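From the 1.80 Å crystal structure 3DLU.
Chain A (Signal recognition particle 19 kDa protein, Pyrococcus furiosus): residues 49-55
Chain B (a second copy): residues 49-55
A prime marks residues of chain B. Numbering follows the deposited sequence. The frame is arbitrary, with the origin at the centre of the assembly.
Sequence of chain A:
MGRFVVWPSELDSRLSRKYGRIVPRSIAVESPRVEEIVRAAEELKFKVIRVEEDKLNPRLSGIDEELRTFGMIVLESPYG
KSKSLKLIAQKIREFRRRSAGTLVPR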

# COMPACT_ATOMS: atom_id res chain seq x y z
N ILE A 49 -11.78 -3.81 -9.10
CA ILE A 49 -11.00 -2.76 -9.76
C ILE A 49 -9.61 -2.58 -9.14
O ILE A 49 -8.60 -2.48 -9.86
CB ILE A 49 -11.78 -1.42 -9.71
CG1 ILE A 49 -13.16 -1.56 -10.37
CG2 ILE A 49 -10.98 -0.27 -10.33
CD1 ILE A 49 -13.12 -2.11 -11.80
N ARG A 50 -9.54 -2.52 -7.81
CA ARG A 50 -8.27 -2.42 -7.09
C ARG A 50 -8.32 -3.21 -5.80
O ARG A 50 -9.34 -3.20 -5.11
CB ARG A 50 -7.93 -0.96 -6.73
CG ARG A 50 -6.70 -0.85 -5.80
CD ARG A 50 -6.31 0.60 -5.48
NE ARG A 50 -4.96 0.71 -4.91
CZ ARG A 50 -4.67 1.29 -3.75
NH1 ARG A 50 -5.63 1.81 -3.00
NH2 ARG A 50 -3.40 1.35 -3.33
N VAL A 51 -7.23 -3.88 -5.45
CA VAL A 51 -7.12 -4.53 -4.15
C VAL A 51 -5.80 -4.13 -3.52
O VAL A 51 -4.75 -4.34 -4.11
CB VAL A 51 -7.12 -6.07 -4.28
CG1 VAL A 51 -7.10 -6.73 -2.89
CG2 VAL A 51 -8.31 -6.53 -5.08
N GLU A 52 -5.82 -3.53 -2.33
CA GLU A 52 -4.57 -3.22 -1.66
C GLU A 52 -4.60 -3.85 -0.29
O GLU A 52 -5.63 -3.80 0.39
CB GLU A 52 -4.36 -1.71 -1.51
CG GLU A 52 -2.91 -1.32 -1.14
CD GLU A 52 -2.59 -1.47 0.34
OE1 GLU A 52 -3.51 -1.35 1.16
OE2 GLU A 52 -1.40 -1.69 0.68
N GLU A 53 -3.48 -4.44 0.10
CA GLU A 53 -3.38 -5.01 1.44
C GLU A 53 -1.96 -4.84 1.99
O GLU A 53 -0.98 -5.05 1.29
CB GLU A 53 -3.79 -6.48 1.42
CG GLU A 53 -4.03 -7.05 2.80
CD GLU A 53 -4.40 -8.52 2.76
OE1 GLU A 53 -4.23 -9.15 1.69
OE2 GLU A 53 -4.86 -9.04 3.80
N ASP A 54 -1.86 -4.47 3.26
CA ASP A 54 -0.57 -4.30 3.91
C ASP A 54 -0.64 -5.15 5.17
O ASP A 54 -1.59 -5.03 5.93
CB ASP A 54 -0.35 -2.83 4.28
CG ASP A 54 1.08 -2.54 4.69
OD1 ASP A 54 1.93 -3.45 4.60
OD2 ASP A 54 1.37 -1.39 5.08
N LYS A 55 0.33 -6.03 5.36
CA LYS A 55 0.33 -6.92 6.52
C LYS A 55 1.61 -6.68 7.30
O LYS A 55 2.71 -6.77 6.75
CB LYS A 55 0.28 -8.38 6.06
CG LYS A 55 -0.81 -8.67 5.04
CD LYS A 55 -0.90 -10.17 4.74
CE LYS A 55 -1.85 -10.44 3.58
NZ LYS A 55 -1.95 -11.90 3.25
N ILE B 49 -6.27 8.35 10.89
CA ILE B 49 -5.95 7.05 11.45
C ILE B 49 -4.98 6.28 10.54
O ILE B 49 -4.02 5.68 11.02
CB ILE B 49 -7.24 6.25 11.68
CG1 ILE B 49 -8.15 7.01 12.66
CG2 ILE B 49 -6.96 4.86 12.22
CD1 ILE B 49 -7.43 7.48 13.90
N ARG B 50 -5.23 6.31 9.24
CA ARG B 50 -4.33 5.63 8.29
C ARG B 50 -4.29 6.38 6.96
O ARG B 50 -5.30 6.93 6.52
CB ARG B 50 -4.76 4.18 8.06
CG ARG B 50 -3.84 3.43 7.08
CD ARG B 50 -4.54 2.22 6.41
NE ARG B 50 -3.59 1.38 5.67
CZ ARG B 50 -3.89 0.67 4.59
NH1 ARG B 50 -5.12 0.70 4.08
NH2 ARG B 50 -2.96 -0.06 3.99
N VAL B 51 -3.11 6.40 6.35
CA VAL B 51 -2.93 7.00 5.02
C VAL B 51 -2.15 6.01 4.17
O VAL B 51 -1.00 5.70 4.50
CB VAL B 51 -2.11 8.29 5.08
CG1 VAL B 51 -1.96 8.89 3.67
CG2 VAL B 51 -2.70 9.32 6.07
N GLU B 52 -2.75 5.53 3.09
CA GLU B 52 -2.05 4.62 2.17
C GLU B 52 -2.05 5.24 0.79
O GLU B 52 -3.09 5.71 0.32
CB GLU B 52 -2.75 3.26 2.10
CG GLU B 52 -1.91 2.13 1.43
CD GLU B 52 -1.67 2.28 -0.09
OE1 GLU B 52 -0.51 2.09 -0.54
OE2 GLU B 52 -2.62 2.54 -0.85
N GLU B 53 -0.90 5.26 0.13
CA GLU B 53 -0.83 5.76 -1.24
C GLU B 53 0.21 5.01 -2.05
O GLU B 53 1.25 4.62 -1.53
CB GLU B 53 -0.58 7.27 -1.27
CG GLU B 53 0.66 7.73 -0.53
CD GLU B 53 0.76 9.25 -0.44
OE1 GLU B 53 0.57 9.92 -1.48
OE2 GLU B 53 1.03 9.76 0.67
N ASP B 54 -0.10 4.80 -3.32
CA ASP B 54 0.76 4.05 -4.22
C ASP B 54 0.80 4.88 -5.50
O ASP B 54 -0.24 5.21 -6.06
CB ASP B 54 0.15 2.67 -4.48
CG ASP B 54 1.16 1.69 -5.08
OD1 ASP B 54 2.33 2.09 -5.25
OD2 ASP B 54 0.79 0.53 -5.36
N LYS B 55 2.00 5.25 -5.92
CA LYS B 55 2.16 6.09 -7.11
C LYS B 55 2.95 5.30 -8.12
O LYS B 55 4.03 4.82 -7.81
CB LYS B 55 2.91 7.37 -6.76
CG LYS B 55 2.36 8.12 -5.57
CD LYS B 55 3.22 9.33 -5.22
CE LYS B 55 2.77 9.95 -3.89
NZ LYS B 55 3.27 11.34 -3.71

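Residues 49-55 form a strand in each chain, and in both chains the strand begins before this stretch and continues after it. The two strands cross with an angle of 121° between their N-to-C directions. Their axes come no closer than 9.7 Å. The nearest CA atoms are those of Glu52 and Glu52′, 9.1 Å apart, so the contact is centred on the same residue in both copies. At this distance the backbones are too far apart to hydrogen bond to each other. The contact is made by side chains.

The alternation of a strand decides which residues take part. Arg50, Glu52 and Asp54 direct their CA-to-CB bonds toward the other chain, as do Arg50′, Glu52′ and Asp54′. Glu53 and Glu53′ point away. Val51 and Val51′ are out of reach.

Two salt bridges tie the strands together, one in each direction. Arg50 NH2 donates a hydrogen bond to Glu52′ OE2 at 2.9 Å, with an N-H...acceptor angle of 175°. Arg50′ NH2 donates to Glu52 OE1 at 3.2 Å, with an angle of 167°. Both bonds are nearly straight, and the second is somewhat longer. In each case the carboxylate oxygen lies at the edge of the guanidinium, near its plane, where the N-H bonds point. The arginines reach across in extended form, with chi1, chi2 and chi3 all t.

The two glutamates also meet at the centre. Glu52 CD lies 3.8 Å from Glu52′ CG. Their carboxylates bring like charges close together, with Glu52 OE2 4.1 Å from Glu52′ OE1. The arginine bonded to each glutamate supplies a positive charge beside this pair. Both glutamates have chi1 t and chi2 m. Their chi3 values, -28° in Glu52 and 134° in Glu52′, differ by only about 18° once the equivalence of the two carboxylate oxygens is allowed for. The two side chains therefore have nearly the same conformation, and the bonded oxygen is OE1 in one and OE2 in the other mainly by labelling.

Asp54 and Asp54′ touch the arginines through carbon. Asp54 CB is 3.8 Å from Arg50′ NH2, and Asp54′ CB is 4.0 Å from Arg50 NH2. These are packing contacts. The carboxylate oxygens of both aspartates are hydrogen-bonded elsewhere in the structure.

Away from the partner strand, Lys55 NZ and Glu53 OE1 form a long salt bridge of 3.9 Å. Its counterpart, Lys55′ NZ to Glu53′ OE1, is 3.8 Å. It persists although chi1 is t in Glu53 and p in Glu53′. The contact between the stretches is small, burying 195 Å² in total, and the residues that make it are all charged and all buried in the assembly.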